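Local coordinates for pyruvate kinase (Cryptosporidium parvum, PDB 4DRS), which probably catalyses the last step of glycolysis, interconverting phosphoenolpyruvate and ADP with pyruvate and ATP, using magnesium and potassium ions, at residues T133-T138 / S146-C151; L173-L178 / I185-L190; P125-A130 / S192-E197; K158-G163 / M201-C206. All blocks are in the same frame, centred on the assembly; numbering follows the deposited sequence.

In the fold
The four contacts lie in the small beta domain that pyruvate kinases insert into their TIM barrel, and they illustrate how bonding follows position in a sheet. Interactions 1 and 2 belong to one mixed sheet, in which strands 133-137 and 184-188 are neighbours; both are partly buried, the first parallel and the second antiparallel; backbone bonds carry each, and largely apolar side chains pack on one face. Interaction 3 is a surface pairing in a separate two-stranded sheet, held by one backbone bond and one serine bond. Interaction 4, partly buried but small, sets a loop against a turn without any hydrogen bond. Leu128 of interaction 3 reaches the side chains of Leu134 and Leu173 in interactions 1 and 2.

Interaction 1. Residues T133-T138 / S146-C151; sequences TLKITT and SECISC
Lys135 and Cys148 face each other across two parallel strands, 133-137 and 148-150, at one edge of the mixed sheet in the small beta domain. The backbone bonds follow the parallel pattern, in which Lys135 reaches to both neighbours of Cys148. Its N donates to Glu147 O over 2.8 Å in a nearly straight bond (165°), and its O accepts from Ile149 N at 3.0 Å, with the donor tilted out of the carbonyl plane. Thr137 N closes the series on Ile149 O at 3.0 Å. Two CA-H...O contacts supplement them, from Cys148 CA to Lys135 O and from Ile136 CA to Ile149 O.

Apolar contacts gather on the face of Ile136 and Ile149, which lie side by side and point the same way, CG1 to CG1 at 3.8 Å. Ile149 holds CG1 between its own N and carbonyl carbon (chi1 60°), and CD1 beyond it meets Leu134 CD2 at 4.2 Å, the two side chains crossing at about a right angle. Ile136 CG2 rests on Cys151 CB.

On the other face, Cys148 SG touches Lys135 CD, at 3.8 Å, and Thr137 CG2. The extended Lys135 chain continues to a cation-pi contact with Phe184, while Thr137 OG1 bonds to Asp139 N.

The division is clear: directional backbone bonds fix the register, one face is apolar, and the other combines a thiol with aliphatic stems whose polar ends are engaged beyond the pair.

Interaction 2. Residues L173-L178 / I185-L190; sequences LSTQVL and IVCKVL
Segments 173-178 and 185-190 lie on the two arms of an antiparallel beta hairpin, strands 173-180 and 184-188, in the small beta domain, with Val177 and Cys187 as a non-hydrogen-bonded pair. Their axes come within 4.2 Å, yet their directions differ by 125°, far from the 180° of flat antiparallel strands, so the hairpin is strongly twisted. Backbone bonds run along its length. Leu190 N donates to Ser174 O, Lys188 N to Gln176 O at 2.8 Å, and Leu178 N to Val186 O in a short, nearly straight bond of 2.6 Å. The return bond from Gln176 N to Lys188 O is weak, and the same carbonyl also receives Thr175 CA-H.

On the face of Thr175, Val177 and Cys187 the packing is close, with Thr175 CB and Cys187 CB only 3.5 Å apart. Thr175 places OG1 between its N and carbonyl carbon (chi1 56°); the hydroxyl passes Cys187 SG at 3.8 Å and bonds to Val166 O of strand 165-168, tying the hairpin to the next strand. At one end Leu173 CD1 meets Val189 CG1, the two side chains crossing at about a right angle, and both residues also pack on Leu134 of strand 133-137.

Among the outer residues, Leu178 crosses Lys188 obliquely, its CD1 lying 3.8 Å from Lys188 CB. Leu190 folds back over Ser174 and Thr175, with its CB 3.3 Å from Ser174 O. Leu190 CD1 touches Thr175 O, and it lies 3.4 Å from Ser174 OG.

Interaction 3. Residues P125-A130 / S192-E197; sequences PIELKA and SVTIGE
A small two-stranded antiparallel sheet on the surface of the pyruvate kinase beta domain pairs Glu127 with Thr194 and Ile126 with Ile195, joining parts of the chain more than sixty residues apart. The touching stretches run 159° apart, close to antiparallel. Leu128 N donates to Val193 O at 3.1 Å in an almost straight bond (171°). Beside it, Leu128 O receives a CA-H...O contact from Ser192.

Glu127 and Thr194 lie side by side and point the same way from the solvent-facing side of the pair. Glu127 has CG anti to its carbonyl carbon, beside N (chi1 -52°), and this methylene comes within 3.5 Å of Thr194 OG1. Farther along, OE2 lies 3.4 Å from Thr194 CB. The acidic side chain thus runs alongside the threonine, with carboxylate OE2 nearest the threonine's CB, the carbon that carries the hydroxyl and methyl.

On the face of Ile126 and Ile195, Ile195 CG1 approaches Ile126 O; Leu128 and Ile195 both pack on Leu173 of the hairpin strand 173-180, which brings the short sheet against the larger one.

Beyond the paired residues a side-chain oxygen, not a carbonyl, is the acceptor. Ser192 OG, placed beside its own backbone N, touches Lys129 CG at 3.6 Å and Ala130 CB at 3.4 Å, and accepts from Ala130 N a straight hydrogen bond of 2.7 Å.

Interaction 4. Residues K158-G163 / M201-C206; sequences KSVQIG and MNLPGC
Val160 lays its CG1 methyl against Leu203, 4.1 Å from CD2, and the two side chains cross at about a right angle. The same methyl looks toward Cys206 SG at the longer distance of 4.5 Å, so one methyl lies near side chains from both ends of the turn facing it. With CG1 anti to the carbonyl carbon, beside N (chi1 -62°), it is this branch of the valine that meets the turn.

That turn is a type II beta turn from Leu203 to Cys206, following strand 201-202 at the edge of the mixed sheet. Cys206 N closes it on Leu203 O at 3.1 Å, and Gly205 takes the positive phi (70°) that suits a glycine there. Leu203 and Cys206, at its two ends, both point toward the loop 158-163.

Ser159 supplies the remaining touch. Its carbonyl O meets both CB and SG of Cys206, each at 3.5 Å, and its CB lies loosely against Leu203 CD1. Around the contact, Val160 also packs on Val177 and Ile180, and Leu203 on Val166, which links this small patch to the sheet.

No hydrogen bond crosses between loop and turn, and only 152 Å² is buried. The geometry implies a junction made by van der Waals contact, in which each side has polar bonds of its own: Cys206 N to Leu203 O in the turn, and the Ser159 hydroxyl to Leu155 O and Tyr153 OH.

Interaction 1. Residues T133-T138 / S146-C151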
loop_
_atom_site.group_PDB
_atom_site.type_symbol
_atom_site.label_atom_id
_atom_site.label_comp_id
_atom_site.label_asym_id
_atom_site.label_seq_id
_atom_site.Cartn_x
_atom_site.Cartn_y
_atom_site.Cartn_z
ATOM N N THR A 133 2.959 -30.652 58.582
ATOM C CA THR A 133 1.654 -30.994 58.021
ATOM C C THR A 133 0.610 -29.954 58.424
ATOM O O THR A 133 0.213 -29.872 59.591
ATOM C CB THR A 133 1.189 -32.416 58.418
ATOM O OG1 THR A 133 0.905 -32.464 59.821
ATOM C CG2 THR A 133 2.249 -33.460 58.070
ATOM N N LEU A 134 0.183 -29.153 57.449
ATOM C CA LEU A 134 -0.811 -28.108 57.676
ATOM C C LEU A 134 -2.226 -28.600 57.392
ATOM O O LEU A 134 -2.499 -29.155 56.326
ATOM C CB LEU A 134 -0.505 -26.871 56.823
ATOM C CG LEU A 134 -1.530 -25.730 56.836
ATOM C CD1 LEU A 134 -1.417 -24.882 58.098
ATOM C CD2 LEU A 134 -1.387 -24.868 55.592
ATOM N N LYS A 135 -3.115 -28.386 58.357
ATOM C CA LYS A 135 -4.529 -28.721 58.219
ATOM C C LYS A 135 -5.301 -27.513 57.687
ATOM O O LYS A 135 -4.966 -26.367 58.002
ATOM C CB LYS A 135 -5.093 -29.166 59.571
ATOM C CG LYS A 135 -6.508 -29.722 59.531
ATOM C CD LYS A 135 -6.993 -30.072 60.929
ATOM C CE LYS A 135 -8.447 -30.515 60.920
ATOM N NZ LYS A 135 -8.927 -30.853 62.288
ATOM N N ILE A 136 -6.319 -27.775 56.871
ATOM C CA ILE A 136 -7.182 -26.723 56.333
ATOM C C ILE A 136 -8.647 -27.127 56.495
ATOM O O ILE A 136 -9.137 -28.006 55.786
ATOM C CB ILE A 136 -6.868 -26.412 54.846
ATOM C CG1 ILE A 136 -5.383 -26.072 54.655
ATOM C CG2 ILE A 136 -7.734 -25.262 54.344
ATOM C CD1 ILE A 136 -4.914 -26.081 53.215
ATOM N N THR A 137 -9.334 -26.488 57.440
ATOM C CA THR A 137 -10.750 -26.764 57.698
ATOM C C THR A 137 -11.658 -25.902 56.816
ATOM O O THR A 137 -11.232 -24.859 56.317
ATOM C CB THR A 137 -11.109 -26.579 59.194
ATOM O OG1 THR A 137 -12.503 -26.848 59.399
ATOM C CG2 THR A 137 -10.785 -25.164 59.673
ATOM N N THR A 138 -12.896 -26.354 56.622
ATOM C CA THR A 138 -13.895 -25.602 55.857
ATOM C C THR A 138 -14.812 -24.794 56.783
ATOM O O THR A 138 -15.693 -24.060 56.323
ATOM C CB THR A 138 -14.742 -26.516 54.942
ATOM O OG1 THR A 138 -15.424 -27.497 55.732
ATOM C CG2 THR A 138 -13.863 -27.212 53.914
ATOM N N SER A 146 -0.856 -21.802 63.177
ATOM C CA SER A 146 0.225 -22.255 62.305
ATOM C C SER A 146 0.056 -23.721 61.899
ATOM O O SER A 146 0.866 -24.264 61.142
ATOM C CB SER A 146 1.572 -22.064 63.010
ATOM O OG SER A 146 2.658 -22.346 62.146
ATOM N N GLU A 147 -1.002 -24.353 62.402
ATOM C CA GLU A 147 -1.224 -25.783 62.201
ATOM C C GLU A 147 -2.546 -26.070 61.489
ATOM O O GLU A 147 -2.634 -27.008 60.694
ATOM C CB GLU A 147 -1.173 -26.518 63.546
ATOM C CG GLU A 147 0.103 -26.272 64.346
ATOM C CD GLU A 147 -0.089 -26.460 65.840
ATOM O OE1 GLU A 147 -0.400 -27.593 66.268
ATOM O OE2 GLU A 147 0.085 -25.474 66.588
ATOM N N CYS A 148 -3.566 -25.263 61.774
ATOM C CA CYS A 148 -4.889 -25.439 61.176
ATOM C C CYS A 148 -5.510 -24.106 60.760
ATOM O O CYS A 148 -6.061 -23.380 61.592
ATOM C CB CYS A 148 -5.815 -26.191 62.139
ATOM S SG CYS A 148 -7.517 -26.386 61.557
ATOM N N ILE A 149 -5.413 -23.790 59.468
ATOM C CA ILE A 149 -6.035 -22.583 58.911
ATOM C C ILE A 149 -7.442 -22.864 58.376
ATOM O O ILE A 149 -7.871 -24.020 58.299
ATOM C CB ILE A 149 -5.171 -21.913 57.811
ATOM C CG1 ILE A 149 -4.931 -22.871 56.634
ATOM C CG2 ILE A 149 -3.859 -21.399 58.393
ATOM C CD1 ILE A 149 -4.542 -22.180 55.342
ATOM N N SER A 150 -8.146 -21.800 58.006
ATOM C CA SER A 150 -9.522 -21.905 57.542
ATOM C C SER A 150 -9.636 -21.696 56.031
ATOM O O SER A 150 -8.694 -21.233 55.384
ATOM C CB SER A 150 -10.401 -20.903 58.288
ATOM O OG SER A 150 -11.769 -21.190 58.082
ATOM N N CYS A 151 -10.801 -22.038 55.485
ATOM C CA CYS A 151 -11.055 -21.968 54.049
ATOM C C CYS A 151 -12.518 -21.612 53.783
ATOM O O CYS A 151 -13.422 -22.118 54.455
ATOM C CB CYS A 151 -10.703 -23.308 53.398
ATOM S SG CYS A 151 -10.916 -23.405 51.607
#

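Interaction 2. Residues L173-L178 / I185-L190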
loop_
_atom_site.group_PDB
_atom_site.type_symbol
_atom_site.label_atom_id
_atom_site.label_comp_id
_atom_site.label_asym_id
_atom_site.label_seq_id
_atom_site.Cartn_x
_atom_site.Cartn_y
_atom_site.Cartn_z
ATOM N N LEU A 173 2.412 -20.305 49.427
ATOM C CA LEU A 173 2.368 -21.539 50.197
ATOM C C LEU A 173 1.924 -22.696 49.302
ATOM O O LEU A 173 0.735 -22.851 49.004
ATOM C CB LEU A 173 1.446 -21.385 51.412
ATOM C CG LEU A 173 1.272 -22.568 52.369
ATOM C CD1 LEU A 173 2.594 -22.984 52.998
ATOM C CD2 LEU A 173 0.256 -22.214 53.440
ATOM N N SER A 174 2.901 -23.488 48.864
ATOM C CA SER A 174 2.649 -24.662 48.037
ATOM C C SER A 174 2.569 -25.897 48.923
ATOM O O SER A 174 3.484 -26.177 49.700
ATOM C CB SER A 174 3.748 -24.823 46.985
ATOM O OG SER A 174 3.454 -25.887 46.097
ATOM N N THR A 175 1.458 -26.622 48.812
ATOM C CA THR A 175 1.212 -27.799 49.642
ATOM C C THR A 175 0.791 -29.004 48.802
ATOM O O THR A 175 0.630 -28.900 47.583
ATOM C CB THR A 175 0.139 -27.524 50.717
ATOM O OG1 THR A 175 -1.066 -27.065 50.089
ATOM C CG2 THR A 175 0.618 -26.482 51.725
ATOM N N GLN A 176 0.619 -30.146 49.462
ATOM C CA GLN A 176 0.191 -31.372 48.801
ATOM C C GLN A 176 -0.675 -32.193 49.750
ATOM O O GLN A 176 -0.279 -32.463 50.886
ATOM C CB GLN A 176 1.405 -32.180 48.342
ATOM C CG GLN A 176 1.080 -33.332 47.404
ATOM C CD GLN A 176 2.308 -34.136 47.024
ATOM O OE1 GLN A 176 3.095 -34.539 47.882
ATOM N NE2 GLN A 176 2.474 -34.382 45.728
ATOM N N VAL A 177 -1.854 -32.585 49.272
ATOM C CA VAL A 177 -2.843 -33.284 50.094
ATOM C C VAL A 177 -2.314 -34.622 50.609
ATOM O O VAL A 177 -1.762 -35.419 49.846
ATOM C CB VAL A 177 -4.168 -33.502 49.326
ATOM C CG1 VAL A 177 -5.225 -34.121 50.230
ATOM C CG2 VAL A 177 -4.677 -32.190 48.746
ATOM N N LEU A 178 -2.478 -34.843 51.912
ATOM C CA LEU A 178 -2.111 -36.103 52.557
ATOM C C LEU A 178 -3.348 -36.868 53.020
ATOM O O LEU A 178 -3.349 -38.100 53.052
ATOM C CB LEU A 178 -1.187 -35.852 53.753
ATOM C CG LEU A 178 0.150 -35.134 53.546
ATOM C CD1 LEU A 178 0.807 -34.899 54.898
ATOM C CD2 LEU A 178 1.083 -35.912 52.628
ATOM N N ILE A 185 -9.000 -30.843 54.948
ATOM C CA ILE A 185 -7.904 -31.575 54.309
ATOM C C ILE A 185 -6.611 -31.352 55.088
ATOM O O ILE A 185 -6.441 -30.320 55.740
ATOM C CB ILE A 185 -7.685 -31.183 52.822
ATOM C CG1 ILE A 185 -7.371 -29.686 52.679
ATOM C CG2 ILE A 185 -8.875 -31.605 51.965
ATOM C CD1 ILE A 185 -6.835 -29.292 51.319
ATOM N N VAL A 186 -5.714 -32.331 55.031
ATOM C CA VAL A 186 -4.391 -32.202 55.631
ATOM C C VAL A 186 -3.359 -32.196 54.506
ATOM O O VAL A 186 -3.328 -33.106 53.674
ATOM C CB VAL A 186 -4.091 -33.336 56.641
ATOM C CG1 VAL A 186 -2.745 -33.116 57.318
ATOM C CG2 VAL A 186 -5.195 -33.433 57.686
ATOM N N CYS A 187 -2.533 -31.156 54.483
ATOM C CA CYS A 187 -1.528 -30.988 53.442
ATOM C C CYS A 187 -0.114 -31.040 54.009
ATOM O O CYS A 187 0.081 -30.951 55.223
ATOM C CB CYS A 187 -1.743 -29.666 52.707
ATOM S SG CYS A 187 -3.335 -29.530 51.869
ATOM N N LYS A 188 0.861 -31.190 53.117
ATOM C CA LYS A 188 2.268 -31.168 53.494
ATOM C C LYS A 188 2.930 -29.943 52.872
ATOM O O LYS A 188 3.029 -29.837 51.645
ATOM C CB LYS A 188 2.967 -32.451 53.036
ATOM C CG LYS A 188 4.372 -32.638 53.595
ATOM C CD LYS A 188 5.051 -33.873 53.017
ATOM C CE LYS A 188 5.492 -33.656 51.576
ATOM N NZ LYS A 188 6.138 -34.874 51.010
ATOM N N VAL A 189 3.365 -29.020 53.731
ATOM C CA VAL A 189 4.030 -27.788 53.298
ATOM C C VAL A 189 5.300 -28.127 52.518
ATOM O O VAL A 189 6.213 -28.768 53.046
ATOM C CB VAL A 189 4.346 -26.856 54.491
ATOM C CG1 VAL A 189 5.105 -25.619 54.029
ATOM C CG2 VAL A 189 3.064 -26.448 55.204
ATOM N N LEU A 190 5.337 -27.706 51.257
ATOM C CA LEU A 190 6.434 -28.051 50.352
ATOM C C LEU A 190 7.569 -27.031 50.387
ATOM O O LEU A 190 8.741 -27.403 50.311
ATOM C CB LEU A 190 5.922 -28.229 48.916
ATOM C CG LEU A 190 4.807 -29.252 48.659
ATOM C CD1 LEU A 190 4.163 -29.028 47.300
ATOM C CD2 LEU A 190 5.301 -30.687 48.796
#

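Interaction 3. Residues P125-A130 / S192-E197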
loop_
_atom_site.group_PDB
_atom_site.type_symbol
_atom_site.label_atom_id
_atom_site.label_comp_id
_atom_site.label_asym_id
_atom_site.label_seq_id
_atom_site.Cartn_x
_atom_site.Cartn_y
_atom_site.Cartn_z
ATOM N N PRO A 125 -0.244 -12.229 61.703
ATOM C CA PRO A 125 0.217 -13.070 60.584
ATOM C C PRO A 125 1.097 -14.248 61.001
ATOM O O PRO A 125 1.729 -14.205 62.058
ATOM C CB PRO A 125 1.018 -12.093 59.710
ATOM C CG PRO A 125 1.347 -10.945 60.602
ATOM C CD PRO A 125 0.172 -10.827 61.524
ATOM N N ILE A 126 1.133 -15.288 60.165
ATOM C CA ILE A 126 1.830 -16.541 60.491
ATOM C C ILE A 126 2.665 -17.097 59.327
ATOM O O ILE A 126 2.225 -17.103 58.174
ATOM C CB ILE A 126 0.843 -17.628 60.991
ATOM C CG1 ILE A 126 0.075 -17.135 62.228
ATOM C CG2 ILE A 126 1.583 -18.915 61.328
ATOM C CD1 ILE A 126 -1.189 -17.907 62.541
ATOM N N GLU A 127 3.869 -17.569 59.655
ATOM C CA GLU A 127 4.784 -18.176 58.685
ATOM C C GLU A 127 4.791 -19.697 58.810
ATOM O O GLU A 127 4.468 -20.241 59.870
ATOM C CB GLU A 127 6.210 -17.657 58.896
ATOM C CG GLU A 127 6.344 -16.144 58.943
ATOM C CD GLU A 127 7.785 -15.691 59.076
ATOM O OE1 GLU A 127 8.450 -16.074 60.067
ATOM O OE2 GLU A 127 8.255 -14.944 58.192
ATOM N N LEU A 128 5.178 -20.377 57.731
ATOM C CA LEU A 128 5.251 -21.839 57.722
ATOM C C LEU A 128 6.585 -22.365 57.191
ATOM O O LEU A 128 7.263 -21.695 56.407
ATOM C CB LEU A 128 4.082 -22.443 56.928
ATOM C CG LEU A 128 2.639 -22.170 57.379
ATOM C CD1 LEU A 128 1.672 -22.978 56.536
ATOM C CD2 LEU A 128 2.417 -22.487 58.850
ATOM N N LYS A 129 6.947 -23.567 57.634
ATOM C CA LYS A 129 8.190 -24.224 57.234
ATOM C C LYS A 129 7.898 -25.547 56.521
ATOM O O LYS A 129 7.019 -26.304 56.939
ATOM C CB LYS A 129 9.084 -24.456 58.458
ATOM C CG LYS A 129 10.514 -24.871 58.138
ATOM C CD LYS A 129 11.299 -25.176 59.403
ATOM C CE LYS A 129 12.708 -25.646 59.076
ATOM N NZ LYS A 129 13.476 -25.986 60.305
ATOM N N ALA A 130 8.640 -25.812 55.446
ATOM C CA ALA A 130 8.499 -27.042 54.665
ATOM C C ALA A 130 8.671 -28.295 55.519
ATOM O O ALA A 130 9.544 -28.346 56.389
ATOM C CB ALA A 130 9.489 -27.048 53.511
ATOM N N SER A 192 8.953 -23.293 52.367
ATOM C CA SER A 192 8.836 -22.396 53.521
ATOM C C SER A 192 8.687 -20.928 53.114
ATOM O O SER A 192 9.637 -20.320 52.612
ATOM C CB SER A 192 10.052 -22.552 54.440
ATOM O OG SER A 192 10.380 -23.915 54.637
ATOM N N VAL A 193 7.496 -20.370 53.338
ATOM C CA VAL A 193 7.187 -18.970 52.992
ATOM C C VAL A 193 6.285 -18.325 54.063
ATOM O O VAL A 193 5.783 -19.010 54.959
ATOM C CB VAL A 193 6.541 -18.849 51.580
ATOM C CG1 VAL A 193 6.308 -17.394 51.195
ATOM C CG2 VAL A 193 7.408 -19.509 50.515
ATOM N N THR A 194 6.099 -17.008 53.961
ATOM C CA THR A 194 5.266 -16.237 54.889
ATOM C C THR A 194 3.989 -15.694 54.224
ATOM O O THR A 194 4.041 -15.147 53.119
ATOM C CB THR A 194 6.069 -15.084 55.538
ATOM O OG1 THR A 194 5.184 -14.217 56.258
ATOM C CG2 THR A 194 6.839 -14.271 54.491
ATOM N N ILE A 195 2.855 -15.850 54.909
ATOM C CA ILE A 195 1.544 -15.405 54.400
ATOM C C ILE A 195 0.666 -14.770 55.487
ATOM O O ILE A 195 0.864 -15.017 56.678
ATOM C CB ILE A 195 0.748 -16.557 53.735
ATOM C CG1 ILE A 195 0.639 -17.766 54.677
ATOM C CG2 ILE A 195 1.360 -16.944 52.392
ATOM C CD1 ILE A 195 -0.608 -18.601 54.471
ATOM N N GLY A 196 -0.308 -13.964 55.063
ATOM C CA GLY A 196 -1.246 -13.316 55.982
ATOM C C GLY A 196 -2.651 -13.896 55.953
ATOM O O GLY A 196 -2.844 -15.074 55.643
ATOM N N GLU A 197 -3.630 -13.056 56.286
ATOM C CA GLU A 197 -5.041 -13.450 56.319
ATOM C C GLU A 197 -5.706 -13.195 54.968
ATOM O O GLU A 197 -5.131 -12.521 54.107
ATOM C CB GLU A 197 -5.790 -12.673 57.408
ATOM C CG GLU A 197 -5.215 -12.812 58.811
ATOM C CD GLU A 197 -6.020 -12.074 59.868
ATOM O OE1 GLU A 197 -5.961 -12.485 61.046
ATOM O OE2 GLU A 197 -6.710 -11.087 59.531
#

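Interaction 4. Residues K158-G163 / M201-C206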
loop_
_atom_site.group_PDB
_atom_site.type_symbol
_atom_site.label_atom_id
_atom_site.label_comp_id
_atom_site.label_asym_id
_atom_site.label_seq_id
_atom_site.Cartn_x
_atom_site.Cartn_y
_atom_site.Cartn_z
ATOM N N LYS A 158 -14.189 -32.389 48.531
ATOM C CA LYS A 158 -14.721 -33.109 47.377
ATOM C C LYS A 158 -14.171 -32.587 46.043
ATOM O O LYS A 158 -14.684 -32.931 44.979
ATOM C CB LYS A 158 -16.256 -33.049 47.379
ATOM C CG LYS A 158 -16.899 -33.579 48.656
ATOM C CD LYS A 158 -18.412 -33.418 48.661
ATOM C CE LYS A 158 -19.102 -34.524 47.877
ATOM N NZ LYS A 158 -20.566 -34.573 48.142
ATOM N N SER A 159 -13.123 -31.767 46.106
ATOM C CA SER A 159 -12.547 -31.143 44.911
ATOM C C SER A 159 -11.083 -31.513 44.678
ATOM O O SER A 159 -10.548 -31.298 43.586
ATOM C CB SER A 159 -12.695 -29.622 44.981
ATOM O OG SER A 159 -14.062 -29.255 45.035
ATOM N N VAL A 160 -10.440 -32.054 45.709
ATOM C CA VAL A 160 -9.060 -32.526 45.607
ATOM C C VAL A 160 -8.983 -34.047 45.763
ATOM O O VAL A 160 -9.976 -34.698 46.091
ATOM C CB VAL A 160 -8.125 -31.841 46.638
ATOM C CG1 VAL A 160 -8.064 -30.338 46.395
ATOM C CG2 VAL A 160 -8.557 -32.147 48.068
ATOM N N GLN A 161 -7.802 -34.601 45.511
ATOM C CA GLN A 161 -7.517 -36.006 45.805
ATOM C C GLN A 161 -6.137 -36.119 46.449
ATOM O O GLN A 161 -5.355 -35.168 46.406
ATOM C CB GLN A 161 -7.623 -36.870 44.543
ATOM C CG GLN A 161 -6.870 -36.331 43.335
ATOM C CD GLN A 161 -6.865 -37.292 42.161
ATOM O OE1 GLN A 161 -7.903 -37.820 41.764
ATOM N NE2 GLN A 161 -5.687 -37.517 41.593
ATOM N N ILE A 162 -5.849 -37.267 47.062
ATOM C CA ILE A 162 -4.535 -37.506 47.659
ATOM C C ILE A 162 -3.467 -37.243 46.598
ATOM O O ILE A 162 -3.455 -37.890 45.549
ATOM C CB ILE A 162 -4.395 -38.951 48.209
ATOM C CG1 ILE A 162 -5.546 -39.306 49.169
ATOM C CG2 ILE A 162 -3.022 -39.166 48.843
ATOM C CD1 ILE A 162 -5.546 -38.589 50.507
ATOM N N GLY A 163 -2.601 -36.269 46.859
ATOM C CA GLY A 163 -1.535 -35.920 45.922
ATOM C C GLY A 163 -1.720 -34.603 45.186
ATOM O O GLY A 163 -0.761 -34.077 44.613
ATOM N N MET A 201 -6.392 -18.575 47.201
ATOM C CA MET A 201 -6.147 -20.014 47.177
ATOM C C MET A 201 -6.422 -20.570 45.785
ATOM O O MET A 201 -7.356 -20.138 45.111
ATOM C CB MET A 201 -6.991 -20.737 48.229
ATOM C CG MET A 201 -6.294 -21.936 48.855
ATOM S SD MET A 201 -7.156 -22.644 50.276
ATOM C CE MET A 201 -8.049 -23.982 49.485
ATOM N N ASN A 202 -5.596 -21.521 45.359
ATOM C CA ASN A 202 -5.695 -22.094 44.020
ATOM C C ASN A 202 -5.621 -23.613 44.034
ATOM O O ASN A 202 -4.878 -24.200 44.826
ATOM C CB ASN A 202 -4.587 -21.545 43.126
ATOM C CG ASN A 202 -4.621 -20.033 43.007
ATOM O OD1 ASN A 202 -5.503 -19.468 42.360
ATOM N ND2 ASN A 202 -3.646 -19.369 43.629
ATOM N N LEU A 203 -6.390 -24.238 43.144
ATOM C CA LEU A 203 -6.397 -25.691 43.002
ATOM C C LEU A 203 -6.083 -26.095 41.556
ATOM O O LEU A 203 -7.001 -26.343 40.765
ATOM C CB LEU A 203 -7.744 -26.276 43.454
ATOM C CG LEU A 203 -8.310 -25.887 44.825
ATOM C CD1 LEU A 203 -9.708 -26.458 44.993
ATOM C CD2 LEU A 203 -7.405 -26.332 45.965
ATOM N N PRO A 204 -4.778 -26.159 41.206
ATOM C CA PRO A 204 -4.332 -26.515 39.854
ATOM C C PRO A 204 -4.838 -27.883 39.407
ATOM O O PRO A 204 -4.754 -28.855 40.163
ATOM C CB PRO A 204 -2.803 -26.533 39.980
ATOM C CG PRO A 204 -2.506 -25.642 41.134
ATOM C CD PRO A 204 -3.635 -25.870 42.093
ATOM N N GLY A 205 -5.372 -27.942 38.189
ATOM C CA GLY A 205 -5.905 -29.181 37.624
ATOM C C GLY A 205 -7.190 -29.680 38.268
ATOM O O GLY A 205 -7.642 -30.791 37.978
ATOM N N CYS A 206 -7.779 -28.864 39.140
ATOM C CA CYS A 206 -9.014 -29.228 39.829
ATOM C C CYS A 206 -10.154 -28.290 39.440
ATOM O O CYS A 206 -9.957 -27.082 39.293
ATOM C CB CYS A 206 -8.814 -29.220 41.348
ATOM S SG CYS A 206 -7.547 -30.358 41.967
#